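Local coordinates for protein galectin (Xenopus laevis, PDB 3WUC) that probably binds beta-galactosides such as lactose, as a proto-type galectin of the skin, at residues V37-H49 with F112-L124. Residues are numbered along the deposited sequence; the frame is centred on the assembly and turned at random.
Sequences VDLGTDSRNLICH and FTCRFPIEVINYL. With GAL (beta-D-galactopyranose), chain D.
An antiparallel strand pairing and packing of apolar side chains round Ile47 together join the hairpin 37-49 to residues 112-124, which cross from one sheet of the beta-sandwich to the other. Gly40 N donates to Tyr123 O (2.9 Å), and Gly40 O takes Tyr123 N (2.9 Å) and, weakly, Asn122 N, a classic beta bulge; glycine suits the site because a CB would run into Asn45 O. Ile47, at the classic beta bulge opposite Leu39, fills the bend of 112-124. With CG1 anti to its backbone N (chi1 -159°), one arm passes Cys114 SG and sets CD1 over the centre of the Phe116 ring, 3.6 Å from the centroid, while CG2 touches Ile121 CD1. Phe116 also turns its edge to Leu46 O, while a water links Ile47 O to Thr113 O and Arg115 N. Across the strand pair from the Leu39 and Leu124 side chains, the flat ring of Tyr123 lies against the turn backbone, with Asp42 C 3.7 Å above its plane. Its hydroxyl shares a water with Asp38 OD2; Asp38 OD1 accepts from His49 ND1 (2.6 Å), nearly in the imidazole plane, probably orienting NE2 for its hydrogen bond to galactose O4 (2.8 Å), the axial hydroxyl read by the carbohydrate-recognition site of the galectin jelly-roll sandwich.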
# COMPACT_ATOMS: atom_id res chain seq x y z
N VAL B 37 -11.06 -15.48 7.21
CA VAL B 37 -9.58 -15.36 7.20
C VAL B 37 -9.10 -16.14 8.41
O VAL B 37 -9.57 -16.00 9.53
CB VAL B 37 -9.09 -13.89 7.30
CG1 VAL B 37 -7.56 -13.89 7.27
CG2 VAL B 37 -9.61 -13.07 6.17
N ASP B 38 -8.21 -17.10 8.16
CA ASP B 38 -7.70 -18.03 9.13
C ASP B 38 -6.21 -17.86 9.32
O ASP B 38 -5.43 -17.66 8.36
CB ASP B 38 -7.84 -19.47 8.66
CG ASP B 38 -9.27 -19.92 8.48
OD1 ASP B 38 -10.18 -19.42 9.21
OD2 ASP B 38 -9.50 -20.80 7.63
N LEU B 39 -5.80 -17.91 10.54
CA LEU B 39 -4.41 -17.81 10.98
C LEU B 39 -4.00 -18.95 11.85
O LEU B 39 -4.75 -19.32 12.79
CB LEU B 39 -4.14 -16.45 11.70
CG LEU B 39 -4.34 -15.17 10.88
CD1 LEU B 39 -5.80 -14.73 10.71
CD2 LEU B 39 -3.56 -14.15 11.65
N GLY B 40 -2.83 -19.56 11.62
CA GLY B 40 -2.38 -20.62 12.50
C GLY B 40 -1.11 -21.22 12.02
O GLY B 40 -0.25 -20.53 11.48
N THR B 41 -0.96 -22.50 12.34
CA THR B 41 0.23 -23.24 11.88
C THR B 41 -0.00 -24.05 10.67
O THR B 41 1.00 -24.26 9.93
CB THR B 41 0.81 -24.05 13.08
OG1 THR B 41 -0.14 -25.03 13.44
CG2 THR B 41 0.95 -23.32 14.20
N ASP B 42 -1.22 -24.49 10.35
CA ASP B 42 -1.65 -25.20 9.17
C ASP B 42 -3.16 -25.25 9.25
O ASP B 42 -3.82 -24.70 10.25
CB ASP B 42 -1.00 -26.65 9.15
CG ASP B 42 -1.34 -27.50 10.42
OD1 ASP B 42 -2.49 -27.65 10.74
OD2 ASP B 42 -0.44 -27.95 11.12
N SER B 43 -3.81 -25.90 8.31
CA SER B 43 -5.25 -25.84 8.21
C SER B 43 -5.96 -26.61 9.38
O SER B 43 -7.14 -26.37 9.66
CB SER B 43 -5.77 -26.30 6.86
OG SER B 43 -5.54 -27.69 6.75
N ARG B 44 -5.20 -27.47 10.02
CA ARG B 44 -5.73 -28.24 11.14
C ARG B 44 -5.56 -27.56 12.48
O ARG B 44 -6.11 -28.00 13.51
CB ARG B 44 -5.06 -29.66 11.22
CG ARG B 44 -5.35 -30.43 9.96
CD ARG B 44 -4.34 -31.57 9.86
NE ARG B 44 -4.13 -32.19 11.14
CZ ARG B 44 -4.94 -33.08 11.67
NH1 ARG B 44 -5.96 -33.60 10.99
NH2 ARG B 44 -4.68 -33.48 12.89
N ASN B 45 -4.74 -26.52 12.56
CA ASN B 45 -4.34 -25.90 13.80
C ASN B 45 -4.35 -24.39 13.57
O ASN B 45 -3.33 -23.80 13.19
CB ASN B 45 -2.98 -26.34 14.28
CG ASN B 45 -3.00 -27.80 14.66
OD1 ASN B 45 -3.41 -28.18 15.75
ND2 ASN B 45 -2.73 -28.62 13.66
N LEU B 46 -5.49 -23.84 13.95
CA LEU B 46 -5.83 -22.39 13.77
C LEU B 46 -5.86 -21.70 15.12
O LEU B 46 -6.64 -22.04 16.00
CB LEU B 46 -7.08 -22.23 13.02
CG LEU B 46 -7.27 -22.89 11.61
CD1 LEU B 46 -8.60 -22.76 10.97
CD2 LEU B 46 -6.11 -22.34 10.75
N ILE B 47 -5.05 -20.66 15.30
CA ILE B 47 -5.13 -19.81 16.49
C ILE B 47 -6.26 -18.80 16.32
O ILE B 47 -6.78 -18.38 17.37
CB ILE B 47 -3.78 -19.10 16.84
CG1 ILE B 47 -3.69 -18.65 18.25
CG2 ILE B 47 -3.42 -18.02 15.82
CD1 ILE B 47 -3.56 -19.81 19.23
N CYS B 48 -6.60 -18.43 15.09
CA CYS B 48 -7.73 -17.56 14.89
C CYS B 48 -8.40 -17.82 13.56
O CYS B 48 -7.80 -17.61 12.51
CB CYS B 48 -7.26 -16.10 15.00
SG CYS B 48 -8.68 -14.93 14.91
N HIS B 49 -9.62 -18.32 13.60
CA HIS B 49 -10.52 -18.42 12.46
C HIS B 49 -11.52 -17.30 12.58
O HIS B 49 -12.22 -17.28 13.57
CB HIS B 49 -11.24 -19.78 12.53
CG HIS B 49 -12.45 -19.96 11.66
ND1 HIS B 49 -12.42 -20.11 10.29
CD2 HIS B 49 -13.76 -20.14 11.98
CE1 HIS B 49 -13.62 -20.36 9.82
NE2 HIS B 49 -14.45 -20.40 10.83
N PHE B 112 -9.01 -11.77 21.10
CA PHE B 112 -9.17 -13.19 21.00
C PHE B 112 -7.93 -13.80 21.62
O PHE B 112 -6.83 -13.84 21.04
CB PHE B 112 -9.39 -13.66 19.51
CG PHE B 112 -9.94 -15.02 19.39
CD1 PHE B 112 -11.16 -15.43 19.93
CD2 PHE B 112 -9.17 -16.01 18.79
CE1 PHE B 112 -11.65 -16.72 19.86
CE2 PHE B 112 -9.65 -17.29 18.66
CZ PHE B 112 -10.88 -17.69 19.22
N THR B 113 -8.05 -14.32 22.85
CA THR B 113 -6.87 -14.81 23.55
C THR B 113 -6.35 -16.07 22.86
O THR B 113 -7.17 -16.88 22.37
CB THR B 113 -7.26 -15.22 25.00
OG1 THR B 113 -7.82 -14.10 25.65
CG2 THR B 113 -6.06 -15.65 25.76
N CYS B 114 -5.01 -16.25 22.80
CA CYS B 114 -4.45 -17.45 22.25
C CYS B 114 -4.92 -18.67 23.10
O CYS B 114 -4.67 -18.66 24.31
CB CYS B 114 -2.95 -17.44 22.24
SG CYS B 114 -2.28 -16.36 20.95
N ARG B 115 -5.61 -19.60 22.48
CA ARG B 115 -6.13 -20.78 23.23
C ARG B 115 -5.13 -21.88 23.40
O ARG B 115 -5.36 -22.80 24.16
CB ARG B 115 -7.31 -21.29 22.56
CG ARG B 115 -8.43 -20.26 22.87
CD ARG B 115 -9.58 -20.59 22.03
NE ARG B 115 -10.80 -19.92 22.48
CZ ARG B 115 -11.96 -20.09 21.87
NH1 ARG B 115 -13.07 -19.46 22.33
NH2 ARG B 115 -12.03 -20.84 20.77
N PHE B 116 -4.04 -21.83 22.64
CA PHE B 116 -2.92 -22.78 22.78
C PHE B 116 -1.61 -22.02 22.58
O PHE B 116 -1.64 -20.96 21.98
CB PHE B 116 -3.04 -24.00 21.84
CG PHE B 116 -3.18 -23.69 20.36
CD1 PHE B 116 -2.07 -23.51 19.55
CD2 PHE B 116 -4.43 -23.52 19.78
CE1 PHE B 116 -2.22 -23.20 18.18
CE2 PHE B 116 -4.57 -23.27 18.44
CZ PHE B 116 -3.47 -23.07 17.66
N PRO B 117 -0.48 -22.50 23.13
CA PRO B 117 0.76 -21.79 22.99
C PRO B 117 1.20 -21.75 21.52
O PRO B 117 1.13 -22.78 20.78
CB PRO B 117 1.74 -22.58 23.86
CG PRO B 117 0.86 -23.12 24.95
CD PRO B 117 -0.36 -23.53 24.21
N ILE B 118 1.53 -20.55 21.07
CA ILE B 118 2.04 -20.37 19.69
C ILE B 118 2.96 -19.17 19.64
O ILE B 118 2.68 -18.18 20.19
CB ILE B 118 0.89 -20.24 18.68
CG1 ILE B 118 1.43 -20.11 17.24
CG2 ILE B 118 -0.01 -19.09 19.10
CD1 ILE B 118 0.34 -20.38 16.21
N GLU B 119 4.11 -19.30 19.00
CA GLU B 119 5.06 -18.19 18.93
C GLU B 119 5.17 -17.64 17.50
O GLU B 119 5.63 -16.56 17.35
CB GLU B 119 6.44 -18.55 19.46
CG GLU B 119 6.44 -18.54 21.03
CD GLU B 119 5.95 -17.17 21.66
OE1 GLU B 119 6.52 -16.06 21.36
OE2 GLU B 119 5.00 -17.17 22.48
N VAL B 120 4.77 -18.41 16.52
CA VAL B 120 4.86 -17.99 15.09
C VAL B 120 3.64 -18.44 14.37
O VAL B 120 3.26 -19.62 14.41
CB VAL B 120 6.13 -18.54 14.41
CG1 VAL B 120 6.23 -18.07 12.97
CG2 VAL B 120 7.37 -18.15 15.16
N ILE B 121 2.98 -17.51 13.68
CA ILE B 121 1.94 -17.83 12.71
C ILE B 121 2.50 -17.95 11.35
O ILE B 121 3.10 -17.02 10.79
CB ILE B 121 0.80 -16.72 12.70
CG1 ILE B 121 0.14 -16.80 14.12
CG2 ILE B 121 -0.19 -16.90 11.53
CD1 ILE B 121 -0.78 -15.66 14.30
N ASN B 122 2.45 -19.13 10.84
CA ASN B 122 2.97 -19.37 9.53
C ASN B 122 1.97 -19.60 8.41
O ASN B 122 2.27 -19.60 7.20
CB ASN B 122 3.89 -20.60 9.57
CG ASN B 122 5.28 -20.30 10.02
OD1 ASN B 122 5.94 -19.31 9.56
ND2 ASN B 122 5.76 -21.09 10.95
N TYR B 123 0.70 -19.90 8.77
CA TYR B 123 -0.33 -20.17 7.88
C TYR B 123 -1.44 -19.13 7.96
O TYR B 123 -1.86 -18.76 9.04
CB TYR B 123 -0.98 -21.55 8.22
CG TYR B 123 -2.19 -21.99 7.44
CD1 TYR B 123 -2.12 -22.64 6.20
CD2 TYR B 123 -3.48 -21.81 7.93
CE1 TYR B 123 -3.22 -23.08 5.51
CE2 TYR B 123 -4.59 -22.21 7.24
CZ TYR B 123 -4.50 -22.87 6.04
OH TYR B 123 -5.64 -23.25 5.37
N LEU B 124 -1.79 -18.65 6.75
CA LEU B 124 -2.90 -17.70 6.58
C LEU B 124 -3.73 -18.08 5.38
O LEU B 124 -3.20 -18.31 4.27
CB LEU B 124 -2.35 -16.27 6.46
CG LEU B 124 -3.37 -15.11 6.49
CD1 LEU B 124 -2.67 -13.88 7.03
CD2 LEU B 124 -3.95 -14.92 5.10
C1 GAL D . -18.66 -24.65 11.73
C2 GAL D . -18.38 -24.39 10.27
C3 GAL D . -16.89 -24.21 10.05
C4 GAL D . -16.35 -23.17 11.02
C5 GAL D . -16.76 -23.57 12.45
C6 GAL D . -16.28 -22.53 13.44
O2 GAL D . -18.80 -25.57 9.55
O3 GAL D . -16.60 -23.98 8.70
O4 GAL D . -16.81 -21.85 10.64
O5 GAL D . -18.18 -23.60 12.52
O6 GAL D . -16.70 -22.80 14.77
O HOH W 1 -8.17 -22.85 6.44
O HOH W 2 4.09 -23.90 11.03
O HOH W 3 -6.86 -18.66 20.11